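PDB 3C24: putative oxidoreductase from Jannaschia sp., which is a putative oxidoreductase that probably binds a nicotinamide adenine dinucleotide cofactor in a Rossmann-type domain. Local coordinates for residues A[226-229]-A[230-234]. Sequence-based numbering, arbitrary orientation.
Sequences DFMI and GHLNV
The rings of Phe-227 and His-231, one helical turn apart, form an offset stack: centroids lie 4.0 Å apart and the planes diverge by 18°. One face of Phe-227 receives His-231 CE1 near its rim, 3.2 Å from Phe-227 CZ, while CE2 of Phe-227 covers a face of the imidazole. The first torsion of Phe-227 (chi1 -160°) sets CG beside the carbonyl carbon, and the ring end meets the imidazole although the CA-CB bond points away. His-231 ND1 donates to Phe-227 O (2.8 Å, N-H...O angle 140°), a bent bond whose acceptor is slightly tilted from the ring plane. The backbone N of His-231 reaches Phe-227 O at 2.9 Å from the other side of the carbonyl plane, so two donors grip it. A leucine in place of His-231 would probably leave that oxygen only the backbone N-H of these two donors, and the Phe-227 ring without its stacking partner. Farther round the helix, the Met-228 chain, bent at chi2 and chi3, sets SE 3.9 Å from Leu-232 CG. This turn belongs to helix 221-239, which packs through Met-228 and Leu-232 on helix 184-217, whereas His-125 of the second subunit meets the His-231 ring and Asn-233 ND2 donates to Pro-126 O of that subunit, placing the turn at the dimer interface.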
loop_
_atom_site.group_PDB
_atom_site.type_symbol
_atom_site.label_atom_id
_atom_site.label_comp_id
_atom_site.label_asym_id
_atom_site.label_seq_id
_atom_site.Cartn_x
_atom_site.Cartn_y
_atom_site.Cartn_z
ATOM N N ASP A 226 10.794 7.220 -3.531
ATOM C CA ASP A 226 11.452 6.236 -2.665
ATOM C C ASP A 226 10.923 6.348 -1.240
ATOM O O ASP A 226 10.615 5.345 -0.597
ATOM C CB ASP A 226 12.989 6.402 -2.643
ATOM C CG ASP A 226 13.661 5.896 -3.926
ATOM O OD1 ASP A 226 13.005 5.223 -4.751
ATOM O OD2 ASP A 226 14.850 6.217 -4.120
ATOM N N PHE A 227 10.787 7.580 -0.773
ATOM C CA PHE A 227 10.339 7.839 0.601
ATOM C C PHE A 227 8.881 7.360 0.793
ATOM O O PHE A 227 8.554 6.651 1.749
ATOM C CB PHE A 227 10.501 9.323 0.972
ATOM C CG PHE A 227 10.510 9.557 2.453
ATOM C CD1 PHE A 227 11.659 9.523 3.138
ATOM C CD2 PHE A 227 9.317 9.822 3.149
ATOM C CE1 PHE A 227 11.679 9.698 4.516
ATOM C CE2 PHE A 227 9.381 9.985 4.542
ATOM C CZ PHE A 227 10.554 9.941 5.162
HETATM N N MSE A 228 8.009 7.712 -0.165
HETATM C CA MSE A 228 6.621 7.309 -0.125
HETATM C C MSE A 228 6.459 5.826 -0.214
HETATM O O MSE A 228 5.729 5.236 0.587
HETATM C CB MSE A 228 5.827 7.994 -1.245
HETATM C CG MSE A 228 4.385 7.557 -1.356
HETATM SE SE MSE A 228 3.280 7.863 0.205
HETATM C CE MSE A 228 2.901 9.754 -0.179
ATOM N N ILE A 229 7.115 5.198 -1.163
ATOM C CA ILE A 229 6.875 3.787 -1.378
ATOM C C ILE A 229 7.407 2.930 -0.208
ATOM O O ILE A 229 6.822 1.888 0.133
ATOM C CB ILE A 229 7.426 3.339 -2.747
ATOM C CG1 ILE A 229 6.536 3.995 -3.822
ATOM C CG2 ILE A 229 7.366 1.827 -2.929
ATOM C CD1 ILE A 229 5.135 3.308 -3.944
ATOM N N GLY A 230 8.514 3.364 0.360
ATOM C CA GLY A 230 9.058 2.744 1.561
ATOM C C GLY A 230 8.159 2.927 2.770
ATOM O O GLY A 230 7.970 2.000 3.589
ATOM N N HIS A 231 7.554 4.125 2.893
ATOM C CA HIS A 231 6.684 4.380 4.009
ATOM C C HIS A 231 5.360 3.657 3.904
ATOM O O HIS A 231 4.788 3.245 4.896
ATOM C CB HIS A 231 6.583 5.860 4.293
ATOM C CG HIS A 231 7.748 6.336 5.081
ATOM N ND1 HIS A 231 9.017 6.475 4.545
ATOM C CD2 HIS A 231 7.871 6.598 6.410
ATOM C CE1 HIS A 231 9.856 6.839 5.503
ATOM N NE2 HIS A 231 9.193 6.907 6.646
ATOM N N LEU A 232 4.889 3.467 2.678
ATOM C CA LEU A 232 3.663 2.703 2.486
ATOM C C LEU A 232 3.913 1.263 2.911
ATOM O O LEU A 232 3.065 0.605 3.515
ATOM C CB LEU A 232 3.142 2.780 1.027
ATOM C CG LEU A 232 2.495 4.122 0.680
ATOM C CD1 LEU A 232 2.124 4.111 -0.807
ATOM C CD2 LEU A 232 1.288 4.408 1.549
ATOM N N ASN A 233 5.097 0.785 2.627
ATOM C CA ASN A 233 5.506 -0.576 3.013
ATOM C C ASN A 233 5.426 -0.752 4.524
ATOM O O ASN A 233 4.696 -1.586 5.046
ATOM C CB ASN A 233 6.899 -0.855 2.557
ATOM C CG ASN A 233 7.283 -2.333 2.662
ATOM O OD1 ASN A 233 6.421 -3.253 2.528
ATOM N ND2 ASN A 233 8.568 -2.588 2.885
ATOM N N VAL A 234 6.153 0.073 5.235
ATOM C CA VAL A 234 6.166 -0.075 6.689
ATOM C C VAL A 234 4.817 0.279 7.345
ATOM O O VAL A 234 4.421 -0.411 8.276
ATOM C CB VAL A 234 7.340 0.727 7.323
ATOM C CG1 VAL A 234 7.064 2.187 7.407
ATOM C CG2 VAL A 234 7.672 0.173 8.708
#